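Local atomic coordinates of hypothetical membrane protein (Corynebacterium glutamicum, PDB entry 6JSB), a protein that binds heme through its HtaA domain and probably takes part in passing heme along the uptake machinery of corynebacteria. Residues V69-G74 and S102-K107; T114-F119 and G136-L141; F20-E25 and G50-R55. One frame throughout, in Å; residues are numbered along the deposited sequence. Where two conformers were deposited one is given.

Overall arrangement
Following the chain from the N terminus, interaction 3 comes first: the end of the short heme-binding helix 18-24 meets the loop that leads into strand 56-65. That strand pairs with strand 68-81, on which interaction 1 opens, closing when strand 95-109 returns alongside. Strand 112-122 follows directly and begins interaction 2, which ends on strand 139-146. The three loops lie in series; none encloses or crosses another. Interactions 1 and 2 touch, with centres about 9 Å apart, and Thr105 and Gln138 link them through their side chains within one antiparallel sheet. Interaction 3 stands apart, its centre about 21 Å from that of interaction 1, and ties the helix to the loop joining strands 47-49 and 56-65.

Interaction 1: V69-G74 and S102-K107; sequences VKLGGG and SNPTVK
Val69 opens the pairing with two nearly straight backbone hydrogen bonds to Val106: Val69 N to Val106 O and Val106 N to Val69 O, both 2.9 Å. Lys70 follows in the non-hydrogen-bonded position opposite Thr105, and the two side chains run alongside each other. Bends at chi2 and chi3 fold the lysine chain back so that NZ reaches Thr105 OG1 at 3.1 Å, a hydroxyl that is also hydrogen-bonded to Gln138. Leu71 N donates to Pro104 O at 2.8 Å, almost along the C=O axis. Its side chain crosses the proline ring at about a right angle, CD1 resting 3.9 Å from Pro104 CG, while a water bridges Leu71 O and Thr105 OG1. At Gly72 the regular pairing lapses. Gly73, with phi 106°, would crowd any CB against the carbonyl oxygen before it; its own O accepts from Asn103 N at 2.9 Å, and a second water joins Gly73 N to Asn103 OD1. Gly74 then lies 4.0 Å from Ser102, CA to CA, with the register shifted by one. This is an antiparallel pair interrupted where the glycine run 72-74 faces the corner that the partner strand turns at Asn103, within the curled sheet of the HtaA domain.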
loop_
_atom_site.group_PDB
_atom_site.type_symbol
_atom_site.label_atom_id
_atom_site.label_comp_id
_atom_site.label_asym_id
_atom_site.label_seq_id
_atom_site.Cartn_x
_atom_site.Cartn_y
_atom_site.Cartn_z
ATOM N N VAL A 69 -10.878 -8.933 -2.266
ATOM C CA VAL A 69 -11.465 -7.596 -2.145
ATOM C C VAL A 69 -10.536 -6.683 -2.926
ATOM O O VAL A 69 -9.337 -6.631 -2.629
ATOM C CB VAL A 69 -11.550 -7.145 -0.675
ATOM C CG1 VAL A 69 -12.158 -5.702 -0.536
ATOM C CG2 VAL A 69 -12.392 -8.198 0.131
ATOM N N LYS A 70 -11.080 -5.964 -3.911
ATOM C CA LYS A 70 -10.301 -5.098 -4.805
ATOM C C LYS A 70 -10.385 -3.688 -4.242
ATOM O O LYS A 70 -11.485 -3.191 -3.995
ATOM C CB LYS A 70 -10.879 -5.128 -6.233
ATOM C CG LYS A 70 -11.136 -6.542 -6.770
ATOM C CD LYS A 70 -9.866 -7.226 -7.125
ATOM C CE LYS A 70 -9.259 -6.690 -8.402
ATOM N NZ LYS A 70 -7.972 -7.413 -8.541
ATOM N N LEU A 71 -9.236 -3.072 -3.991
ATOM C CA LEU A 71 -9.159 -1.679 -3.549
ATOM C C LEU A 71 -8.676 -0.784 -4.695
ATOM O O LEU A 71 -8.046 -1.234 -5.656
ATOM C CB LEU A 71 -8.198 -1.533 -2.353
ATOM C CG LEU A 71 -8.419 -2.484 -1.152
ATOM C CD1 LEU A 71 -7.330 -2.411 -0.111
ATOM C CD2 LEU A 71 -9.805 -2.288 -0.519
ATOM N N GLY A 72 -8.987 0.509 -4.591
ATOM C CA GLY A 72 -8.454 1.510 -5.492
ATOM C C GLY A 72 -7.541 2.433 -4.705
ATOM O O GLY A 72 -7.317 2.227 -3.515
ATOM N N GLY A 73 -6.999 3.435 -5.400
ATOM C CA GLY A 73 -6.222 4.453 -4.709
ATOM C C GLY A 73 -4.721 4.299 -4.952
ATOM O O GLY A 73 -4.230 3.243 -5.351
ATOM N N GLY A 74 -3.994 5.388 -4.719
ATOM C CA GLY A 74 -2.547 5.385 -4.893
ATOM C C GLY A 74 -1.897 6.238 -3.828
ATOM O O GLY A 74 -2.475 7.224 -3.361
ATOM N N SER A 102 -0.298 1.260 -5.650
ATOM C CA SER A 102 -1.652 1.635 -6.060
ATOM C C SER A 102 -2.483 0.376 -6.281
ATOM O O SER A 102 -1.953 -0.729 -6.411
ATOM C CB SER A 102 -1.647 2.533 -7.287
ATOM O OG SER A 102 -1.105 1.858 -8.405
ATOM N N ASN A 103 -3.814 0.550 -6.278
ATOM C CA ASN A 103 -4.756 -0.544 -6.487
ATOM C C ASN A 103 -4.473 -1.837 -5.703
ATOM O O ASN A 103 -4.382 -2.909 -6.287
ATOM C CB ASN A 103 -4.825 -0.877 -7.977
ATOM C CG ASN A 103 -5.229 0.291 -8.782
ATOM O OD1 ASN A 103 -6.244 0.944 -8.478
ATOM N ND2 ASN A 103 -4.417 0.625 -9.783
ATOM N N PRO A 104 -4.370 -1.761 -4.392
ATOM C CA PRO A 104 -4.134 -2.999 -3.637
ATOM C C PRO A 104 -5.311 -3.951 -3.736
ATOM O O PRO A 104 -6.470 -3.545 -3.862
ATOM C CB PRO A 104 -3.932 -2.550 -2.199
ATOM C CG PRO A 104 -4.244 -1.027 -2.140
ATOM C CD PRO A 104 -4.533 -0.549 -3.536
ATOM N N THR A 105 -4.982 -5.231 -3.729
ATOM C CA THR A 105 -6.008 -6.278 -3.721
ATOM C C THR A 105 -5.728 -7.163 -2.514
ATOM O O THR A 105 -4.592 -7.601 -2.326
ATOM C CB THR A 105 -5.978 -7.096 -5.026
ATOM O OG1 THR A 105 -6.371 -6.248 -6.138
ATOM C CG2 THR A 105 -6.947 -8.283 -4.951
ATOM N N VAL A 106 -6.771 -7.502 -1.740
ATOM C CA VAL A 106 -6.619 -8.457 -0.645
ATOM C C VAL A 106 -7.174 -9.797 -1.114
ATOM O O VAL A 106 -8.392 -9.949 -1.252
ATOM C CB VAL A 106 -7.341 -7.952 0.600
ATOM C CG1 VAL A 106 -7.251 -9.003 1.666
ATOM C CG2 VAL A 106 -6.729 -6.607 1.060
ATOM N N LYS A 107 -6.294 -10.750 -1.419
ATOM C CA LYS A 107 -6.734 -12.110 -1.732
ATOM C C LYS A 107 -6.883 -12.824 -0.403
ATOM O O LYS A 107 -6.176 -12.496 0.564
ATOM C CB LYS A 107 -5.684 -12.815 -2.591
ATOM C CG LYS A 107 -5.543 -12.178 -3.950
ATOM C CD LYS A 107 -5.693 -13.240 -5.017
ATOM C CE LYS A 107 -4.727 -14.379 -4.741
ATOM N NZ LYS A 107 -4.942 -15.542 -5.646
HETATM O O HOH W 1 -7.502 -3.720 -6.877
HETATM O O HOH W 2 -6.999 3.446 -8.271
#

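Interaction 2: T114-F119 and G136-L141; sequences TLLVDF and GTQAEL
Asp118 OD1 is gripped twice by Gln138. Gln138 N reaches the anti lone pair of Asp118 OD1 at 2.8 Å, and Gln138 NE2 meets the same OD1 from above the carboxylate plane at 2.9 Å, with the carboxylate and amide planes 87° apart. The glutamine curls back through its bent chi2 to do this. Next to it, Val117 forms both backbone bonds with Ala139, Val117 O accepting from Ala139 N at 2.8 Å, from well above the carbonyl plane. Gln138, at a positive phi of 49°, faces the same Val117, which makes this a G1 beta bulge. Beyond the bulge, Phe119 and Gly136 are a hydrogen-bonded pair. The Phe119 ring swings back over the neighbouring strand, with Gly136 N over its centre and Ala139 CB 3.6 Å from CE2 at its edge. On the other side of the bulge, Leu116 CD2 lies 3.5 Å from Glu140 CG, and Leu141 N bonds to Leu115 O. Further out, Asn103 ND2 binds Asp118 OD2, and Asn103 O and Thr105 OG1 take up the two ends of the Gln138 amide. The carboxylate thus fixes both the backbone and the side chain of the bulge residue, and the aspartate's negative charge is probably eased by these neutral donors.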
loop_
_atom_site.group_PDB
_atom_site.type_symbol
_atom_site.label_atom_id
_atom_site.label_comp_id
_atom_site.label_asym_id
_atom_site.label_seq_id
_atom_site.Cartn_x
_atom_site.Cartn_y
_atom_site.Cartn_z
ATOM N N THR A 114 -3.272 -12.558 1.058
ATOM C CA THR A 114 -2.089 -12.024 0.368
ATOM C C THR A 114 -2.467 -10.618 -0.043
ATOM O O THR A 114 -3.565 -10.387 -0.568
ATOM C CB THR A 114 -1.695 -12.815 -0.872
ATOM O OG1 THR A 114 -1.529 -14.216 -0.523
ATOM C CG2 THR A 114 -0.362 -12.280 -1.389
ATOM N N LEU A 115 -1.545 -9.684 0.157
ATOM C CA LEU A 115 -1.778 -8.297 -0.247
ATOM C C LEU A 115 -1.040 -8.105 -1.573
ATOM O O LEU A 115 0.191 -8.176 -1.611
ATOM C CB LEU A 115 -1.246 -7.325 0.810
ATOM C CG LEU A 115 -1.505 -5.822 0.549
ATOM C CD1 LEU A 115 -2.965 -5.522 0.381
ATOM C CD2 LEU A 115 -0.897 -5.087 1.765
ATOM N N LEU A 116 -1.796 -7.893 -2.664
ATOM C CA LEU A 116 -1.246 -7.599 -3.980
ATOM C C LEU A 116 -1.248 -6.099 -4.193
ATOM O O LEU A 116 -2.161 -5.409 -3.743
ATOM C CB LEU A 116 -2.079 -8.231 -5.089
ATOM C CG LEU A 116 -2.387 -9.720 -4.897
ATOM C CD1 LEU A 116 -3.152 -10.266 -6.129
ATOM C CD2 LEU A 116 -1.133 -10.444 -4.743
ATOM N N VAL A 117 -0.237 -5.571 -4.893
ATOM C CA VAL A 117 -0.229 -4.127 -5.148
ATOM C C VAL A 117 0.428 -3.882 -6.491
ATOM O O VAL A 117 1.302 -4.609 -6.918
ATOM C CB VAL A 117 0.527 -3.276 -4.084
ATOM C CG1 VAL A 117 -0.199 -3.275 -2.746
ATOM C CG2 VAL A 117 1.995 -3.667 -3.951
ATOM N N ASP A 118 -0.012 -2.809 -7.157
ATOM C CA ASP A 118 0.743 -2.277 -8.286
ATOM C C ASP A 118 1.840 -1.375 -7.727
ATOM O O ASP A 118 1.553 -0.473 -6.910
ATOM C CB ASP A 118 -0.128 -1.431 -9.209
ATOM C CG ASP A 118 -1.244 -2.186 -9.870
ATOM O OD1 ASP A 118 -1.264 -3.438 -9.843
ATOM O OD2 ASP A 118 -2.126 -1.491 -10.434
ATOM N N PHE A 119 3.094 -1.627 -8.102
ATOM C CA PHE A 119 4.181 -0.828 -7.490
ATOM C C PHE A 119 5.122 -0.307 -8.551
ATOM O O PHE A 119 5.242 -0.859 -9.650
ATOM C CB PHE A 119 5.035 -1.580 -6.422
ATOM C CG PHE A 119 5.960 -2.630 -6.996
ATOM C CD1 PHE A 119 7.252 -2.300 -7.396
ATOM C CD2 PHE A 119 5.530 -3.914 -7.107
ATOM C CE1 PHE A 119 8.120 -3.243 -7.969
ATOM C CE2 PHE A 119 6.401 -4.895 -7.643
ATOM C CZ PHE A 119 7.677 -4.552 -8.084
ATOM N N GLY A 136 5.819 -3.614 -10.895
ATOM C CA GLY A 136 5.033 -4.840 -10.863
ATOM C C GLY A 136 3.558 -4.513 -10.864
ATOM O O GLY A 136 3.123 -3.504 -10.294
ATOM N N THR A 137 2.773 -5.350 -11.522
ATOM C CA THR A 137 1.324 -5.199 -11.529
ATOM C C THR A 137 0.734 -6.308 -10.670
ATOM O O THR A 137 0.995 -7.495 -10.942
ATOM C CB THR A 137 0.786 -5.304 -12.953
ATOM O OG1 THR A 137 1.314 -4.202 -13.716
ATOM C CG2 THR A 137 -0.757 -5.273 -12.943
ATOM N N GLN A 138 -0.035 -5.927 -9.633
ATOM C CA GLN A 138 -0.641 -6.890 -8.685
ATOM C C GLN A 138 0.399 -7.880 -8.184
ATOM O O GLN A 138 0.189 -9.120 -8.158
ATOM C CB GLN A 138 -1.834 -7.619 -9.304
ATOM C CG GLN A 138 -2.933 -6.631 -9.721
ATOM C CD GLN A 138 -3.583 -6.012 -8.521
ATOM O OE1 GLN A 138 -4.309 -6.683 -7.798
ATOM N NE2 GLN A 138 -3.321 -4.744 -8.292
ATOM N N ALA A 139 1.520 -7.322 -7.755
ATOM C CA ALA A 139 2.584 -8.152 -7.210
ATOM C C ALA A 139 2.305 -8.485 -5.747
ATOM O O ALA A 139 1.721 -7.682 -5.018
ATOM C CB ALA A 139 3.910 -7.419 -7.341
ATOM N N GLU A 140 2.813 -9.657 -5.279
ATOM C CA GLU A 140 2.589 -10.040 -3.866
ATOM C C GLU A 140 3.569 -9.287 -2.974
ATOM O O GLU A 140 4.759 -9.626 -2.936
ATOM C CB GLU A 140 2.780 -11.547 -3.683
ATOM C CG GLU A 140 1.851 -12.329 -4.563
ATOM C CD GLU A 140 2.045 -13.873 -4.397
ATOM O OE1 GLU A 140 1.333 -14.570 -5.113
ATOM O OE2 GLU A 140 2.813 -14.330 -3.500
ATOM N N LEU A 141 3.048 -8.302 -2.229
ATOM C CA LEU A 141 3.864 -7.493 -1.342
ATOM C C LEU A 141 3.932 -8.103 0.043
ATOM O O LEU A 141 4.970 -8.001 0.706
ATOM C CB LEU A 141 3.253 -6.095 -1.249
ATOM C CG LEU A 141 4.021 -5.155 -0.314
ATOM C CD1 LEU A 141 5.337 -4.711 -0.901
ATOM C CD2 LEU A 141 3.147 -3.901 0.038
#

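Interaction 3: F20-E25 and G50-R55; sequences FNNYLE and GTKSAR. With HEM (protoporphyrin IX containing Fe), chain C.
A salt bridge backed by a backbone hydrogen bond joins the C-terminal end of helix 18-24, the helix that carries the axial ligand of the heme iron, to the loop between strands 47-49 and 56-65. Glu25 reaches across with its chain extended beyond CG. Arg55 meets it side-on with two nitrogens, NE to OE2 of Glu25 at 2.8 Å and NH2 to OE1 of Glu25 at 2.9 Å, although the carboxylate and guanidinium planes are tilted by 45°. Glu25 OE2 also accepts a nearly straight bond (172°) from Lys52 N, again at 2.8 Å. Gly50 O lies over the centre of the guanidinium, and Arg55 NH1 turns to Thr48. One helical turn earlier, Asn21 CB sits 3.4 Å from Lys52 O, and a water accepts from Asn21 ND2 and lies within hydrogen-bonding distance of Lys52 O and Arg55 O. The amide's other end, OD1, is held by Trp77. The helix directs Tyr23 and Phe20 away from the loop, toward the heme. Tyr23 OH binds HEM FE at 2.1 Å. HEM C4D lies over one face of the tyrosine ring, and Phe20 CD1 touches HEM CMD at 3.6 Å. His80 NE2 is hydrogen-bonded to the ligating oxygen. Iron coordination and the histidine would be expected to stabilise a tyrosinate-like state, while the Glu25-Arg55 pair joins the end of the same helix to the loop and probably limits its movement.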
loop_
_atom_site.group_PDB
_atom_site.type_symbol
_atom_site.label_atom_id
_atom_site.label_comp_id
_atom_site.label_asym_id
_atom_site.label_seq_id
_atom_site.Cartn_x
_atom_site.Cartn_y
_atom_site.Cartn_z
ATOM N N PHE A 20 8.024 3.657 8.533
ATOM C CA PHE A 20 8.484 4.051 7.198
ATOM C C PHE A 20 8.004 5.476 6.920
ATOM O O PHE A 20 8.769 6.336 6.459
ATOM C CB PHE A 20 7.939 3.094 6.122
ATOM C CG PHE A 20 8.380 3.523 4.744
ATOM C CD1 PHE A 20 9.739 3.433 4.389
ATOM C CD2 PHE A 20 7.456 4.016 3.860
ATOM C CE1 PHE A 20 10.162 3.871 3.119
ATOM C CE2 PHE A 20 7.851 4.434 2.568
ATOM C CZ PHE A 20 9.217 4.369 2.219
ATOM N N ASN A 21 6.733 5.756 7.243
ATOM C CA ASN A 21 6.245 7.133 7.058
ATOM C C ASN A 21 6.992 8.110 7.945
ATOM O O ASN A 21 7.308 9.236 7.527
ATOM C CB ASN A 21 4.743 7.230 7.380
ATOM C CG ASN A 21 3.894 6.350 6.424
ATOM O OD1 ASN A 21 4.165 6.271 5.229
ATOM N ND2 ASN A 21 2.827 5.751 6.965
ATOM N N ASN A 22 7.276 7.707 9.174
ATOM C CA ASN A 22 8.083 8.554 10.079
ATOM C C ASN A 22 9.456 8.861 9.488
ATOM O O ASN A 22 9.952 9.993 9.542
ATOM C CB ASN A 22 8.255 7.820 11.404
ATOM C CG ASN A 22 8.957 8.679 12.426
ATOM O OD1 ASN A 22 8.418 9.717 12.794
ATOM N ND2 ASN A 22 10.137 8.287 12.879
ATOM N N TYR A 23 10.118 7.841 8.928
ATOM C CA TYR A 23 11.432 8.047 8.323
ATOM C C TYR A 23 11.329 8.904 7.060
ATOM O O TYR A 23 12.119 9.841 6.879
ATOM C CB TYR A 23 12.009 6.659 8.000
ATOM C CG TYR A 23 12.891 6.630 6.787
ATOM C CD1 TYR A 23 14.207 7.096 6.849
ATOM C CD2 TYR A 23 12.445 6.043 5.601
ATOM C CE1 TYR A 23 15.049 7.014 5.653
ATOM C CE2 TYR A 23 13.264 5.951 4.463
ATOM C CZ TYR A 23 14.536 6.447 4.515
ATOM O OH TYR A 23 15.345 6.390 3.419
ATOM N N LEU A 24 10.367 8.599 6.193
ATOM C CA LEU A 24 10.303 9.267 4.888
ATOM C C LEU A 24 9.990 10.752 5.054
ATOM O O LEU A 24 10.560 11.597 4.348
ATOM C CB LEU A 24 9.275 8.508 4.010
ATOM C CG LEU A 24 9.210 8.919 2.507
ATOM C CD1 LEU A 24 8.305 10.208 2.346
ATOM C CD2 LEU A 24 10.587 9.182 1.875
ATOM N N GLU A 25 9.093 11.106 5.969
ATOM C CA GLU A 25 8.750 12.517 6.165
ATOM C C GLU A 25 9.711 13.220 7.101
ATOM O O GLU A 25 9.567 14.445 7.307
ATOM C CB GLU A 25 7.330 12.601 6.728
ATOM C CG GLU A 25 6.315 12.042 5.740
ATOM C CD GLU A 25 4.842 12.337 6.184
ATOM O OE1 GLU A 25 4.374 13.450 5.842
ATOM O OE2 GLU A 25 4.213 11.452 6.821
ATOM N N GLY A 50 -2.920 12.831 9.583
ATOM C CA GLY A 50 -1.706 12.722 10.357
ATOM C C GLY A 50 -0.456 12.751 9.488
ATOM O O GLY A 50 -0.523 12.675 8.272
ATOM N N THR A 51 0.700 12.801 10.161
ATOM C CA THR A 51 2.008 12.706 9.489
ATOM C C THR A 51 2.922 11.790 10.299
ATOM O O THR A 51 2.691 11.513 11.490
ATOM C CB THR A 51 2.709 14.089 9.284
ATOM O OG1 THR A 51 2.990 14.639 10.579
ATOM C CG2 THR A 51 1.822 15.080 8.490
ATOM N N LYS A 52 3.953 11.278 9.626
ATOM C CA LYS A 52 5.020 10.503 10.309
ATOM C C LYS A 52 4.388 9.277 10.958
ATOM O O LYS A 52 3.554 8.625 10.295
ATOM C CB LYS A 52 5.809 11.414 11.280
ATOM C CG LYS A 52 6.655 12.380 10.526
ATOM C CD LYS A 52 7.735 13.052 11.456
ATOM C CE LYS A 52 7.034 13.817 12.565
ATOM N NZ LYS A 52 8.024 14.581 13.417
ATOM N N SER A 53 4.742 8.948 12.215
ATOM C CA SER A 53 4.213 7.700 12.799
ATOM C C SER A 53 2.720 7.772 13.014
ATOM O O SER A 53 2.094 6.717 13.146
ATOM C CB SER A 53 4.861 7.389 14.156
ATOM O OG SER A 53 6.286 7.279 14.038
ATOM N N ALA A 54 2.139 8.972 12.981
ATOM C CA ALA A 54 0.696 9.088 13.188
ATOM C C ALA A 54 -0.096 9.014 11.907
ATOM O O ALA A 54 -1.330 9.043 11.944
ATOM C CB ALA A 54 0.394 10.419 13.890
ATOM N N ARG A 55 0.570 8.941 10.762
ATOM C CA ARG A 55 -0.168 9.012 9.516
ATOM C C ARG A 55 -0.973 7.733 9.321
ATOM O O ARG A 55 -0.491 6.599 9.585
ATOM C CB ARG A 55 0.789 9.187 8.326
ATOM C CG ARG A 55 0.026 9.304 6.975
ATOM C CD ARG A 55 1.042 9.666 5.889
ATOM N NE ARG A 55 1.564 11.066 5.951
ATOM C CZ ARG A 55 0.946 12.093 5.387
ATOM N NH1 ARG A 55 -0.278 11.970 4.844
ATOM N NH2 ARG A 55 1.563 13.288 5.370
HETATM C CHA HEM C . 15.868 3.499 6.461
HETATM C CHB HEM C . 19.182 6.409 4.450
HETATM C CHC HEM C . 17.495 5.128 0.044
HETATM C CHD HEM C . 13.943 2.461 2.111
HETATM C C1A HEM C . 16.954 4.330 6.270
HETATM C C2A HEM C . 17.840 4.744 7.342
HETATM C C3A HEM C . 18.774 5.571 6.817
HETATM C C4A HEM C . 18.482 5.673 5.387
HETATM C CMA HEM C . 19.946 6.285 7.559
HETATM C CAA HEM C . 17.694 4.276 8.805
HETATM C CBA HEM C . 16.892 5.300 9.595
HETATM C CGA HEM C . 16.458 4.689 10.908
HETATM O O1A HEM C . 15.883 5.439 11.745
HETATM O O2A HEM C . 16.680 3.450 11.094
HETATM C C1B HEM C . 19.004 6.318 3.098
HETATM C C2B HEM C . 19.798 7.031 2.096
HETATM C C3B HEM C . 19.346 6.678 0.880
HETATM C C4B HEM C . 18.222 5.748 1.052
HETATM C CMB HEM C . 20.976 7.968 2.488
HETATM C CAB HEM C . 19.825 7.135 -0.530
HETATM C CBB HEM C . 20.512 8.268 -0.705
HETATM C C1C HEM C . 16.377 4.302 0.205
HETATM C C2C HEM C . 15.579 3.750 -0.862
HETATM C C3C HEM C . 14.562 3.047 -0.309
HETATM C C4C HEM C . 14.735 3.081 1.141
HETATM C CMC HEM C . 15.775 4.036 -2.374
HETATM C CAC HEM C . 13.485 2.373 -1.141
HETATM C CBC HEM C . 12.265 2.271 -0.633
HETATM C C1D HEM C . 14.185 2.514 3.467
HETATM C C2D HEM C . 13.402 1.818 4.463
HETATM C C3D HEM C . 13.914 2.087 5.683
HETATM C C4D HEM C . 15.036 2.993 5.499
HETATM C CMD HEM C . 12.233 0.876 4.105
HETATM C CAD HEM C . 13.377 1.541 7.042
HETATM C CBD HEM C . 12.448 2.641 7.619
HETATM C CGD HEM C . 11.877 2.106 8.930
HETATM O O1D HEM C . 12.675 2.059 9.928
HETATM O O2D HEM C . 10.654 1.725 8.920
HETATM N NA HEM C . 17.376 4.898 5.049
HETATM N NB HEM C . 18.045 5.594 2.422
HETATM N NC HEM C . 15.843 3.850 1.416
HETATM N ND HEM C . 15.138 3.226 4.143
HETATM FE FE HEM C . 16.412 4.564 3.178
HETATM O O HOH W 3 2.212 6.129 9.744
#